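Long-range contacts in fimbrial subunit type 1 (Actinomyces oris, PDB 3UXF), which serves as the major subunit of the type 1 fimbriae that are fixed to the bacterial cell wall: residues T181-D186 and T206-K211; I220-V225 and G319-D324; E224-L229 and D340-P345; V242-Q247 and G292-Q297; T259-E264 and T272-E277. All coordinates share one frame; numbering follows the deposited sequence.

Contact 1 (T181-D186 and T206-K211); sequences TLSGVD and TTSIPK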
# COMPACT_ATOMS: atom_id res chain seq x y z
N THR A 181 0.86 -1.87 16.88
CA THR A 181 2.28 -2.10 16.97
C THR A 181 3.03 -1.64 15.73
O THR A 181 4.24 -1.42 15.80
CB THR A 181 2.60 -3.60 17.11
OG1 THR A 181 1.95 -4.33 16.07
CG2 THR A 181 2.14 -4.12 18.47
N LEU A 182 2.32 -1.55 14.62
CA LEU A 182 2.95 -1.15 13.36
C LEU A 182 2.20 0.01 12.78
O LEU A 182 0.97 -0.02 12.71
CB LEU A 182 2.92 -2.31 12.34
CG LEU A 182 3.58 -3.61 12.80
CD1 LEU A 182 3.39 -4.72 11.76
CD2 LEU A 182 5.08 -3.44 13.08
N SER A 183 2.92 1.02 12.31
CA SER A 183 2.29 2.20 11.77
C SER A 183 1.70 2.00 10.39
O SER A 183 0.82 2.75 9.99
CB SER A 183 3.28 3.36 11.74
OG SER A 183 4.45 2.97 11.04
N GLY A 184 2.17 0.99 9.66
CA GLY A 184 1.53 0.71 8.39
C GLY A 184 2.37 -0.03 7.37
O GLY A 184 3.57 -0.25 7.56
N VAL A 185 1.70 -0.44 6.30
CA VAL A 185 2.36 -1.01 5.15
C VAL A 185 1.78 -0.29 3.95
O VAL A 185 0.58 0.00 3.92
CB VAL A 185 2.14 -2.53 5.05
CG1 VAL A 185 2.73 -3.24 6.29
CG2 VAL A 185 0.65 -2.85 4.89
N ASP A 186 2.61 -0.03 2.94
CA ASP A 186 2.17 0.79 1.83
C ASP A 186 2.85 0.33 0.56
O ASP A 186 3.96 -0.22 0.63
CB ASP A 186 2.56 2.25 2.09
CG ASP A 186 1.79 2.85 3.27
OD1 ASP A 186 0.61 3.24 3.07
OD2 ASP A 186 2.34 2.92 4.40
N THR A 206 6.75 -0.22 1.31
CA THR A 206 7.34 0.28 2.53
C THR A 206 6.58 -0.28 3.70
O THR A 206 5.36 -0.10 3.79
CB THR A 206 7.30 1.84 2.55
OG1 THR A 206 7.89 2.35 1.34
CG2 THR A 206 8.11 2.40 3.71
N THR A 207 7.30 -0.96 4.58
CA THR A 207 6.63 -1.73 5.66
C THR A 207 7.22 -1.41 7.03
O THR A 207 8.45 -1.42 7.22
CB THR A 207 6.76 -3.25 5.41
OG1 THR A 207 8.13 -3.58 5.15
CG2 THR A 207 5.95 -3.66 4.23
N SER A 208 6.34 -1.21 8.02
CA SER A 208 6.81 -1.06 9.40
C SER A 208 7.60 -2.28 9.86
O SER A 208 7.42 -3.41 9.35
CB SER A 208 5.61 -0.86 10.34
OG SER A 208 5.03 0.40 10.09
N ILE A 209 8.46 -2.06 10.86
CA ILE A 209 9.27 -3.11 11.45
C ILE A 209 8.88 -3.21 12.93
O ILE A 209 8.80 -2.19 13.61
CB ILE A 209 10.76 -2.73 11.37
CG1 ILE A 209 11.19 -2.62 9.89
CG2 ILE A 209 11.61 -3.73 12.06
CD1 ILE A 209 12.54 -1.93 9.70
N PRO A 210 8.59 -4.42 13.43
CA PRO A 210 8.25 -4.53 14.86
C PRO A 210 9.38 -4.04 15.76
O PRO A 210 10.53 -4.26 15.46
CB PRO A 210 8.07 -6.03 15.07
CG PRO A 210 7.75 -6.57 13.72
CD PRO A 210 8.46 -5.71 12.72
N LYS A 211 9.02 -3.41 16.89
CA LYS A 211 10.03 -3.07 17.90
C LYS A 211 10.21 -4.24 18.87
O LYS A 211 9.24 -4.65 19.51
CB LYS A 211 9.62 -1.82 18.64
CG LYS A 211 10.71 -1.29 19.62
CD LYS A 211 10.22 -0.01 20.30
CE LYS A 211 11.31 0.63 21.19
NZ LYS A 211 10.87 1.96 21.72
O HOH W 1 6.91 -0.58 14.63
O HOH W 2 6.29 -2.60 17.34
O HOH W 3 4.60 2.21 5.36

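Contact 2 (I220-V225 and G319-D324); sequences IKRYEV and GLIPND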
# COMPACT_ATOMS: atom_id res chain seq x y z
N ILE A 220 13.70 -10.18 15.79
CA ILE A 220 12.66 -10.60 14.85
C ILE A 220 13.05 -11.94 14.26
O ILE A 220 14.19 -12.13 13.82
CB ILE A 220 12.53 -9.55 13.74
CG1 ILE A 220 11.92 -8.27 14.30
CG2 ILE A 220 11.67 -10.15 12.60
CD1 ILE A 220 12.23 -6.98 13.45
N LYS A 221 12.12 -12.90 14.28
CA LYS A 221 12.41 -14.26 13.83
C LYS A 221 12.02 -14.55 12.39
O LYS A 221 12.54 -15.47 11.77
CB LYS A 221 11.75 -15.28 14.76
CG LYS A 221 12.06 -15.06 16.23
CD LYS A 221 13.50 -15.42 16.54
CE LYS A 221 13.67 -15.77 18.01
NZ LYS A 221 12.36 -15.79 18.72
N ARG A 222 11.10 -13.76 11.86
CA ARG A 222 10.68 -13.89 10.48
C ARG A 222 10.19 -12.54 9.97
O ARG A 222 9.43 -11.86 10.64
CB ARG A 222 9.57 -14.93 10.32
CG ARG A 222 9.06 -15.06 8.89
CD ARG A 222 7.97 -16.12 8.76
NE ARG A 222 7.68 -16.42 7.36
CZ ARG A 222 6.60 -17.07 6.94
NH1 ARG A 222 5.70 -17.49 7.82
NH2 ARG A 222 6.42 -17.30 5.65
N TYR A 223 10.66 -12.16 8.79
CA TYR A 223 10.24 -10.91 8.18
C TYR A 223 10.26 -11.08 6.67
O TYR A 223 11.32 -11.11 6.05
CB TYR A 223 11.15 -9.76 8.61
CG TYR A 223 10.55 -8.39 8.36
CD1 TYR A 223 9.86 -7.72 9.35
CD2 TYR A 223 10.69 -7.77 7.13
CE1 TYR A 223 9.32 -6.47 9.12
CE2 TYR A 223 10.16 -6.53 6.89
CZ TYR A 223 9.47 -5.88 7.89
OH TYR A 223 8.94 -4.64 7.65
N GLU A 224 9.07 -11.19 6.09
CA GLU A 224 8.94 -11.36 4.65
C GLU A 224 7.97 -10.34 4.07
O GLU A 224 6.91 -10.08 4.63
CB GLU A 224 8.48 -12.78 4.32
CG GLU A 224 9.51 -13.85 4.69
CD GLU A 224 8.97 -15.26 4.59
OE1 GLU A 224 7.88 -15.45 4.03
OE2 GLU A 224 9.66 -16.18 5.08
N VAL A 225 8.36 -9.77 2.94
CA VAL A 225 7.52 -8.85 2.19
C VAL A 225 7.14 -9.59 0.92
O VAL A 225 8.00 -9.97 0.14
CB VAL A 225 8.26 -7.55 1.85
CG1 VAL A 225 7.39 -6.65 0.99
CG2 VAL A 225 8.68 -6.83 3.12
N GLY A 319 2.15 -7.66 0.83
CA GLY A 319 1.74 -8.00 2.19
C GLY A 319 2.96 -8.19 3.05
O GLY A 319 4.01 -8.62 2.58
N LEU A 320 2.80 -7.93 4.34
CA LEU A 320 3.89 -8.09 5.28
C LEU A 320 3.66 -9.24 6.26
O LEU A 320 2.60 -9.35 6.86
CB LEU A 320 4.12 -6.80 6.06
CG LEU A 320 5.05 -6.89 7.27
CD1 LEU A 320 6.48 -7.12 6.82
CD2 LEU A 320 4.94 -5.65 8.12
N ILE A 321 4.68 -10.08 6.42
CA ILE A 321 4.68 -11.12 7.43
C ILE A 321 5.77 -10.68 8.40
O ILE A 321 6.95 -10.85 8.13
CB ILE A 321 5.00 -12.50 6.85
CG1 ILE A 321 3.87 -12.95 5.93
CG2 ILE A 321 5.20 -13.51 7.96
CD1 ILE A 321 4.20 -14.17 5.10
N PRO A 322 5.35 -10.08 9.51
CA PRO A 322 6.28 -9.42 10.45
C PRO A 322 6.83 -10.29 11.57
O PRO A 322 7.71 -9.82 12.29
CB PRO A 322 5.41 -8.32 11.04
CG PRO A 322 4.04 -8.92 11.07
CD PRO A 322 3.95 -9.90 9.92
N ASN A 323 6.33 -11.51 11.74
CA ASN A 323 6.83 -12.38 12.79
C ASN A 323 6.70 -13.85 12.42
O ASN A 323 6.30 -14.17 11.30
CB ASN A 323 6.14 -12.10 14.13
CG ASN A 323 4.64 -12.28 14.06
OD1 ASN A 323 4.16 -13.34 13.69
ND2 ASN A 323 3.91 -11.24 14.44
N ASP A 324 7.06 -14.75 13.33
CA ASP A 324 7.06 -16.18 13.00
C ASP A 324 5.85 -16.90 13.55
O ASP A 324 5.88 -18.12 13.72
CB ASP A 324 8.34 -16.83 13.52
CG ASP A 324 8.47 -16.76 15.07
OD1 ASP A 324 7.74 -15.97 15.73
OD2 ASP A 324 9.33 -17.50 15.63
O HOH W 4 5.20 -16.77 10.53

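Contact 3 (E224-L229 and D340-P345); sequences EVVDRL and DIPGIP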
# COMPACT_ATOMS: atom_id res chain seq x y z
N GLU A 224 9.07 -11.19 6.09
CA GLU A 224 8.94 -11.36 4.65
C GLU A 224 7.97 -10.34 4.07
O GLU A 224 6.91 -10.08 4.63
CB GLU A 224 8.48 -12.78 4.32
CG GLU A 224 9.51 -13.85 4.69
CD GLU A 224 8.97 -15.26 4.59
OE1 GLU A 224 7.88 -15.45 4.03
OE2 GLU A 224 9.66 -16.18 5.08
N VAL A 225 8.36 -9.77 2.94
CA VAL A 225 7.52 -8.85 2.19
C VAL A 225 7.14 -9.59 0.92
O VAL A 225 8.00 -9.97 0.14
CB VAL A 225 8.26 -7.55 1.85
CG1 VAL A 225 7.39 -6.65 0.99
CG2 VAL A 225 8.68 -6.83 3.12
N VAL A 226 5.84 -9.81 0.74
CA VAL A 226 5.36 -10.62 -0.38
C VAL A 226 4.67 -9.74 -1.37
O VAL A 226 3.83 -8.91 -1.00
CB VAL A 226 4.39 -11.72 0.12
CG1 VAL A 226 3.91 -12.59 -1.08
CG2 VAL A 226 5.11 -12.60 1.17
N ASP A 227 5.00 -9.91 -2.66
CA ASP A 227 4.32 -9.15 -3.66
C ASP A 227 3.54 -10.11 -4.57
O ASP A 227 4.09 -11.08 -5.11
CB ASP A 227 5.31 -8.34 -4.50
CG ASP A 227 4.62 -7.37 -5.37
OD1 ASP A 227 3.87 -7.78 -6.28
OD2 ASP A 227 4.82 -6.18 -5.13
N ARG A 228 2.25 -9.82 -4.71
CA ARG A 228 1.41 -10.56 -5.65
C ARG A 228 1.54 -9.90 -7.02
O ARG A 228 1.03 -8.80 -7.23
CB ARG A 228 -0.04 -10.61 -5.20
CG ARG A 228 -0.88 -11.49 -6.13
CD ARG A 228 -2.33 -11.55 -5.66
NE ARG A 228 -3.00 -10.29 -5.95
CZ ARG A 228 -4.27 -10.06 -5.66
NH1 ARG A 228 -4.99 -11.01 -5.04
NH2 ARG A 228 -4.83 -8.90 -5.97
N LEU A 229 2.21 -10.59 -7.94
CA LEU A 229 2.57 -10.01 -9.23
C LEU A 229 1.60 -10.42 -10.32
O LEU A 229 1.31 -11.60 -10.51
CB LEU A 229 3.93 -10.54 -9.68
CG LEU A 229 5.15 -10.12 -8.86
CD1 LEU A 229 6.37 -10.95 -9.18
CD2 LEU A 229 5.41 -8.63 -9.15
N ASP A 340 -5.09 -14.87 -2.54
CA ASP A 340 -5.12 -13.69 -1.68
C ASP A 340 -3.71 -13.33 -1.18
O ASP A 340 -2.91 -14.22 -0.91
CB ASP A 340 -6.05 -13.91 -0.50
CG ASP A 340 -6.56 -12.61 0.09
OD1 ASP A 340 -5.97 -11.54 -0.23
OD2 ASP A 340 -7.55 -12.64 0.85
N ILE A 341 -3.39 -12.04 -1.06
CA ILE A 341 -2.09 -11.65 -0.51
C ILE A 341 -1.96 -12.16 0.93
O ILE A 341 -2.90 -12.02 1.72
CB ILE A 341 -1.88 -10.11 -0.54
CG1 ILE A 341 -0.42 -9.72 -0.19
CG2 ILE A 341 -2.82 -9.41 0.39
CD1 ILE A 341 0.54 -9.86 -1.42
N PRO A 342 -0.78 -12.72 1.28
CA PRO A 342 -0.59 -13.15 2.67
C PRO A 342 -0.24 -12.00 3.56
O PRO A 342 0.23 -10.96 3.13
CB PRO A 342 0.58 -14.12 2.59
CG PRO A 342 1.26 -13.87 1.30
CD PRO A 342 0.30 -13.18 0.39
N GLY A 343 -0.48 -12.18 4.86
CA GLY A 343 -0.01 -11.23 5.85
C GLY A 343 -0.81 -9.94 5.84
O GLY A 343 -2.01 -9.90 5.47
N ILE A 344 -0.18 -8.88 6.33
CA ILE A 344 -0.84 -7.59 6.51
C ILE A 344 -0.74 -6.87 5.16
O ILE A 344 0.38 -6.59 4.72
CB ILE A 344 -0.10 -6.77 7.59
CG1 ILE A 344 -0.21 -7.47 8.97
CG2 ILE A 344 -0.68 -5.38 7.67
CD1 ILE A 344 0.83 -7.02 9.99
N PRO A 345 -1.88 -6.57 4.52
CA PRO A 345 -1.86 -6.13 3.12
C PRO A 345 -1.78 -4.63 2.92
O PRO A 345 -2.28 -3.81 3.71
CB PRO A 345 -3.21 -6.61 2.59
CG PRO A 345 -4.11 -6.45 3.82
CD PRO A 345 -3.26 -6.87 4.97

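Contact 4 (V242-Q247 and G292-Q297); sequences VKIVGQ and GETKLQ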
# COMPACT_ATOMS: atom_id res chain seq x y z
N VAL A 242 16.71 -3.25 -1.65
CA VAL A 242 16.11 -3.31 -0.32
C VAL A 242 16.87 -2.38 0.60
O VAL A 242 18.09 -2.44 0.68
CB VAL A 242 16.15 -4.73 0.28
CG1 VAL A 242 15.43 -4.76 1.64
CG2 VAL A 242 15.48 -5.72 -0.72
N LYS A 243 16.14 -1.53 1.29
CA LYS A 243 16.74 -0.55 2.21
C LYS A 243 16.03 -0.53 3.54
O LYS A 243 14.86 -0.90 3.64
CB LYS A 243 16.62 0.86 1.63
CG LYS A 243 17.31 1.04 0.24
CD LYS A 243 17.20 2.48 -0.19
CE LYS A 243 17.96 2.70 -1.47
NZ LYS A 243 17.94 4.16 -1.81
N ILE A 244 16.71 -0.02 4.55
CA ILE A 244 16.01 0.40 5.75
C ILE A 244 16.00 1.91 5.67
O ILE A 244 17.05 2.52 5.56
CB ILE A 244 16.75 -0.08 7.01
CG1 ILE A 244 16.82 -1.60 7.06
CG2 ILE A 244 16.02 0.45 8.28
CD1 ILE A 244 17.62 -2.14 8.28
N VAL A 245 14.80 2.51 5.69
CA VAL A 245 14.64 3.96 5.53
C VAL A 245 14.18 4.58 6.83
O VAL A 245 13.80 3.88 7.74
CB VAL A 245 13.67 4.34 4.38
CG1 VAL A 245 14.21 3.78 3.04
CG2 VAL A 245 12.26 3.84 4.62
N GLY A 246 14.20 5.90 6.86
CA GLY A 246 13.90 6.62 8.09
C GLY A 246 15.00 7.64 8.26
O GLY A 246 15.42 8.25 7.26
N GLN A 247 15.48 7.81 9.49
CA GLN A 247 16.47 8.85 9.79
C GLN A 247 17.68 8.80 8.85
O GLN A 247 17.93 9.75 8.10
CB GLN A 247 16.91 8.75 11.26
CG GLN A 247 15.72 8.73 12.24
CD GLN A 247 16.06 8.18 13.64
OE1 GLN A 247 17.22 7.92 13.97
NE2 GLN A 247 15.02 8.00 14.46
N GLY A 292 8.93 4.62 14.88
CA GLY A 292 7.90 4.02 14.06
C GLY A 292 8.03 4.25 12.58
O GLY A 292 7.37 3.57 11.77
N GLU A 293 8.85 5.22 12.19
CA GLU A 293 9.04 5.51 10.77
C GLU A 293 10.33 4.91 10.20
O GLU A 293 10.68 5.15 9.04
CB GLU A 293 8.93 7.01 10.48
CG GLU A 293 7.55 7.59 10.84
CD GLU A 293 6.38 6.83 10.21
OE1 GLU A 293 6.26 6.81 8.96
OE2 GLU A 293 5.57 6.23 10.96
N THR A 294 11.00 4.09 11.00
CA THR A 294 12.13 3.29 10.53
C THR A 294 11.50 2.06 9.89
O THR A 294 10.88 1.26 10.58
CB THR A 294 12.96 2.85 11.71
OG1 THR A 294 13.42 4.04 12.40
CG2 THR A 294 14.15 2.02 11.27
N LYS A 295 11.63 1.92 8.56
CA LYS A 295 10.81 0.94 7.82
C LYS A 295 11.66 0.20 6.82
O LYS A 295 12.74 0.68 6.44
CB LYS A 295 9.70 1.67 7.07
CG LYS A 295 8.64 2.21 8.05
CD LYS A 295 7.50 2.82 7.30
CE LYS A 295 6.44 3.34 8.27
NZ LYS A 295 5.16 2.59 8.17
N LEU A 296 11.20 -0.97 6.38
CA LEU A 296 11.87 -1.61 5.23
C LEU A 296 11.28 -1.05 3.95
O LEU A 296 10.08 -0.83 3.84
CB LEU A 296 11.72 -3.15 5.25
CG LEU A 296 12.79 -3.89 4.42
CD1 LEU A 296 14.14 -3.93 5.07
CD2 LEU A 296 12.34 -5.30 4.07
N GLN A 297 12.13 -0.80 2.96
CA GLN A 297 11.66 -0.32 1.68
C GLN A 297 12.20 -1.27 0.60
O GLN A 297 13.41 -1.45 0.43
CB GLN A 297 12.15 1.10 1.39
CG GLN A 297 11.65 1.66 0.11
CD GLN A 297 12.45 2.88 -0.32
OE1 GLN A 297 13.57 2.75 -0.86
NE2 GLN A 297 11.92 4.05 -0.04
O HOH W 5 15.06 4.36 -2.38
O HOH W 6 15.41 5.70 11.82

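Contact 5 (T259-E264 and T272-E277); sequences TLITAE and TIQLTE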
# COMPACT_ATOMS: atom_id res chain seq x y z
N THR A 259 17.00 -12.62 0.79
CA THR A 259 16.99 -13.30 -0.50
C THR A 259 15.63 -13.07 -1.18
O THR A 259 14.59 -13.01 -0.48
CB THR A 259 17.33 -14.82 -0.37
OG1 THR A 259 16.15 -15.58 -0.18
CG2 THR A 259 18.19 -15.10 0.83
N LEU A 260 15.65 -12.93 -2.51
CA LEU A 260 14.44 -12.79 -3.31
C LEU A 260 14.03 -14.18 -3.75
O LEU A 260 14.85 -14.91 -4.32
CB LEU A 260 14.66 -11.94 -4.57
CG LEU A 260 13.51 -11.94 -5.58
CD1 LEU A 260 12.21 -11.30 -5.08
CD2 LEU A 260 13.93 -11.19 -6.87
N ILE A 261 12.79 -14.56 -3.45
CA ILE A 261 12.25 -15.86 -3.88
C ILE A 261 11.03 -15.63 -4.76
O ILE A 261 10.05 -15.08 -4.27
CB ILE A 261 11.85 -16.69 -2.66
CG1 ILE A 261 13.05 -16.80 -1.72
CG2 ILE A 261 11.32 -18.08 -3.08
CD1 ILE A 261 12.65 -17.17 -0.32
N THR A 262 11.08 -16.02 -6.04
CA THR A 262 9.88 -15.88 -6.87
C THR A 262 9.28 -17.24 -7.16
O THR A 262 9.97 -18.27 -7.07
CB THR A 262 10.12 -15.17 -8.22
OG1 THR A 262 11.14 -15.86 -8.97
CG2 THR A 262 10.57 -13.74 -8.00
N ALA A 263 8.00 -17.25 -7.51
CA ALA A 263 7.31 -18.52 -7.74
C ALA A 263 6.13 -18.28 -8.69
O ALA A 263 5.48 -17.24 -8.64
CB ALA A 263 6.83 -19.14 -6.43
N GLU A 264 5.84 -19.29 -9.51
CA GLU A 264 4.64 -19.25 -10.32
C GLU A 264 3.40 -19.48 -9.46
O GLU A 264 3.38 -20.30 -8.56
CB GLU A 264 4.74 -20.35 -11.38
CG GLU A 264 5.46 -19.97 -12.63
CD GLU A 264 4.52 -20.04 -13.82
OE1 GLU A 264 4.16 -21.18 -14.20
OE2 GLU A 264 4.12 -18.96 -14.33
N THR A 272 8.82 -12.90 -2.97
CA THR A 272 8.98 -12.65 -1.55
C THR A 272 10.40 -12.14 -1.30
O THR A 272 11.39 -12.74 -1.76
CB THR A 272 8.83 -13.96 -0.75
OG1 THR A 272 7.51 -14.48 -0.97
CG2 THR A 272 9.00 -13.70 0.75
N ILE A 273 10.50 -11.03 -0.57
CA ILE A 273 11.79 -10.62 -0.02
C ILE A 273 11.81 -11.13 1.41
O ILE A 273 10.97 -10.76 2.23
CB ILE A 273 11.96 -9.07 -0.06
CG1 ILE A 273 12.07 -8.56 -1.49
CG2 ILE A 273 13.17 -8.63 0.79
CD1 ILE A 273 13.30 -8.95 -2.23
N GLN A 274 12.72 -12.05 1.67
CA GLN A 274 12.81 -12.71 2.97
C GLN A 274 14.11 -12.27 3.64
O GLN A 274 15.18 -12.51 3.11
CB GLN A 274 12.79 -14.23 2.72
CG GLN A 274 12.95 -15.12 3.98
CD GLN A 274 13.13 -16.57 3.55
OE1 GLN A 274 14.21 -16.96 3.11
NE2 GLN A 274 12.04 -17.35 3.59
N LEU A 275 13.99 -11.60 4.78
CA LEU A 275 15.21 -11.19 5.49
C LEU A 275 15.91 -12.45 6.04
O LEU A 275 15.25 -13.39 6.53
CB LEU A 275 14.82 -10.25 6.61
CG LEU A 275 14.98 -8.73 6.43
CD1 LEU A 275 15.01 -8.14 5.01
CD2 LEU A 275 14.20 -7.89 7.43
N THR A 276 17.24 -12.48 5.96
CA THR A 276 18.05 -13.55 6.57
C THR A 276 18.20 -13.28 8.06
O THR A 276 17.72 -12.27 8.58
CB THR A 276 19.46 -13.54 5.97
OG1 THR A 276 20.05 -12.27 6.25
CG2 THR A 276 19.45 -13.76 4.46
N GLU A 277 18.89 -14.18 8.77
CA GLU A 277 19.14 -13.92 10.18
C GLU A 277 19.86 -12.56 10.36
O GLU A 277 19.46 -11.75 11.21
CB GLU A 277 19.95 -15.07 10.79
CG GLU A 277 20.41 -14.71 12.20
CD GLU A 277 20.90 -15.90 12.99
OE1 GLU A 277 21.33 -16.90 12.38
OE2 GLU A 277 20.85 -15.82 14.23
O HOH W 7 7.55 -15.97 -3.29

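Contact 1 (T181-D186 and T206-K211)
Ser208 OG is held by three groups: Ser183 OG at 2.8 Å, the backbone Gly184 N at 3.0 Å, and the amino end of Lys295 from strand 295-302. The hydroxyl reaches this spot because it lies anti to Ser208's own carbonyl carbon (chi1 -69°), which turns it across the gap toward the loop before strand 185-190. Lys295 also bonds Ser183 OG, so the two serines and the lysine form one small polar network, with Gly292 O close by as a further partner of Ser183 OG. The backbone of Gly184 is used from both ends: besides its N-H, its oxygen receives Ser208 N at 3.0 Å, almost straight on the carbonyl (C=O...N angle 171°).

From here the segments run into a beta hairpin, strands 185-190 and 201-208, at the edge of a five-stranded antiparallel sheet. Asp186 and Thr206 form a hydrogen-bonded pair in it, with Thr206 N 2.9 Å from Asp186 O. Val185 and Thr207 are the non-hydrogen-bonded pair beside them. Their side chains meet through methyls, Val185 CG1 lying 3.8 Å from Thr207 CG2, on the face that also receives Leu320; Thr207 OG1 turns instead to Tyr223 OH.

At the open end of the hairpin the strand pairing gives way to apolar packing and water bridges. Leu182 packs its CB against Ser208 CB at 3.7 Å, while its CD2 methyl lies 3.7 Å from Pro210 N and alongside the proline ring. Beyond it Thr181 O accepts hydrogen bonds from two waters, one bound to Ile209 O and the other to Lys211 N.

Contact 2 (I220-V225 and G319-D324)
Arg222 and Ile321 bury the most surface here, and they meet as a guanidinium laid over a branched aliphatic chain. Ile321 CG2 sits 3.7 Å above the guanidinium plane, displaced toward its rim, and CD1 touches Arg222 NH2 at 3.9 Å. The arginine gets there fully extended, with CG anti to the backbone N (chi1 178°). What fixes its rotation is Glu224, two residues on, at the start of strand 224-229. The guanidinium takes the carboxylate side-on, NE to OE2 at 3.0 Å and NH2 to OE1 at 2.9 Å in a salt bridge, and both oxygens are approached from above the carboxylate plane. The carbonyl oxygens of Phe328 and Trp330 take further guanidinium N-H groups, and a water joins NH1 to Asn323 O.

Under this layer strands 224-229 and 312-321 pair antiparallel in the larger sheet of the sandwich. Glu224 and Ile321 are the hydrogen-bonded pair at this end, where the first strand starts and the second stops, both N-H...O bonds being short and nearly straight. Regular bonding ends there although the chains stay side by side, and Ile321 O stands 3.3 Å from Tyr223 CA in a CA-H...O contact. On the other face of the sheet, the one turned to strand 201-208, Leu320 CD1 lies over the Tyr223 ring in a CH-pi contact, 3.8 Å from its centroid.

Asp324, third in buried surface, packs against Lys221 and Arg222. Its CB meets Arg222 CB, and OD2 comes to 3.4 Å from Lys221 CB; the lysine's ammonium bends off and makes no salt bridge with it.

Contact 3 (E224-L229 and D340-P345)
Asp340 meets strand 224-229 through its backbone, its CA lying 4.3 Å from Arg228 NH1. The carboxylate stops short of a salt bridge with the guanidinium, and Arg228 NH1 donates instead to the carbonyl oxygen of Thr339, one residue earlier. The N-H of the next residue, Ile341, is buried, lying oblique to the guanidinium, and has no partner in the model.

Ile341 does most of the touching, and with one atom. Its CG1 is anti to the backbone N (chi1 -170°), and the CD1 methyl at the end of the chain presses onto the strand's backbone, 3.5 Å from Val226 O and 3.7 Å from Arg228 N. It also reaches Arg228 CB at 3.9 Å, thus lying between the Val226 and Arg228 side chains. Pro342 follows with its ring crossing Val226 at about a right angle, CG 3.8 Å from Val226 CG1. Trp270 and Trp330 also touch Val226.

No hydrogen bond joins the two segments, because strand 312-321 runs between 224-229 and 344-362 and pairs with both. The loop before Ile344 packs on the face of the sheet that carries Val226 and Arg228. On the other face Asp227 bonds Lys187 and lies close to Asn316; Lys187, Asn316 and Asp227 together are consistent with an internal Lys-Asn isopeptide site with an acidic neighbour, as in related Gram-positive pilin domains.

Contact 4 (V242-Q247 and G292-Q297)
Strands 241-245 and 295-302 are antiparallel neighbours in the five-stranded sheet of the central domain, joined here from Val242 and Gln297 to Gly246 and Thr294. Two hydrogen-bonded pairs, Lys243 with Gln297 and Val245 with Lys295, carry four backbone bonds, among them Gln297 N to Lys243 O at 2.8 Å, and the Ile244-Leu296 pair lies between them.

The most covered side chain is Gln297, which runs out extended across Val245 at about a right angle. Val245 CG1 rests on it, 3.8 Å from both CB and NE2. Lys243 lies side by side with the glutamine, pointing the same way, its CD 3.7 Å from Gln297 OE1. A water completes this pairing, accepting from Lys243 NZ at 2.9 Å and donating to Gln297 OE1 at 2.7 Å, while the ammonium also has a salt bridge to Glu249.

The opposite face belongs to the interior of a beta sandwich, and apolar groups replace polar ones. Leu296 swings CD1 toward the neighbouring strand, to 3.8 Å from Val242 CG1 and 3.4 Å from Lys243 O. Ile244 CG2 touches Thr294 CG2 at 3.9 Å, and both side chains pack on Ala286 of helix 277-288.

At the far end the strand turns away at Gly246, whose backbone angles suit a glycine: a CB there would press on the carbonyl oxygen of Val245 and would also crowd Thr294 CA and Glu293 O. Thr294 OG1 shares a water with Gln247 N and is bonded to Asn291 N.

Contact 5 (T259-E264 and T272-E277)
Thr259 opens the pairing through its backbone: its N-H reaches Gln274 O at 3.0 Å, and its own oxygen receives Gln274 N in a bond that is nearly straight (174° at the hydrogen). Next comes Leu260, opposite Ile273 in the non-hydrogen-bonded pair. A chi1 of 170° sets its CG beside the carbonyl carbon and brings CD1 back over the neighbouring strand, 3.9 Å from Ile273 CD1 and 3.7 Å from Thr272 O; Ile273 in turn packs on Val298 of the other sheet.

Strands 258-264 and 269-275 thus form a beta hairpin, and it leads straight into a helix. Thr276 is the N-cap, its OG1 accepting from Gly279 N and also bonding the carbonyl oxygen of Thr256.

Ile261 pairs with Thr272 by two backbone bonds. Its CD1 methyl reaches back to the amide of Gln274, 3.8 Å from OE1, while the amide's NE2 is bound to Glu224. Ile261 O takes a second donor besides Thr272 N at 2.8 Å: a water, which also gives Thr272 OG1 an acceptor at 2.8 Å. That hydroxyl has the indole N-H of Trp330 as a further partner.

Together the five contacts illustrate how a beta sandwich is closed. Contacts 1 and 4 lie in one sheet, their centres 9 Å apart and joined by Thr207 N to Leu296 O at 2.9 Å. Contacts 2 and 5 lie in the facing sheet, and contact 3 packs a loop on its outer side; Gly319 N bonds Val226 O and Val225 O takes Ile273 N, each at 2.8 Å. Tyr223 spans the two layers: its hydroxyl reaches Ser208 O at 2.6 Å and its ring packs on Leu296 of contact 4. The side chains of Ile321 in contact 2 and Pro342 in contact 3 lie about 9 and 8 Å from a bound calcium ion.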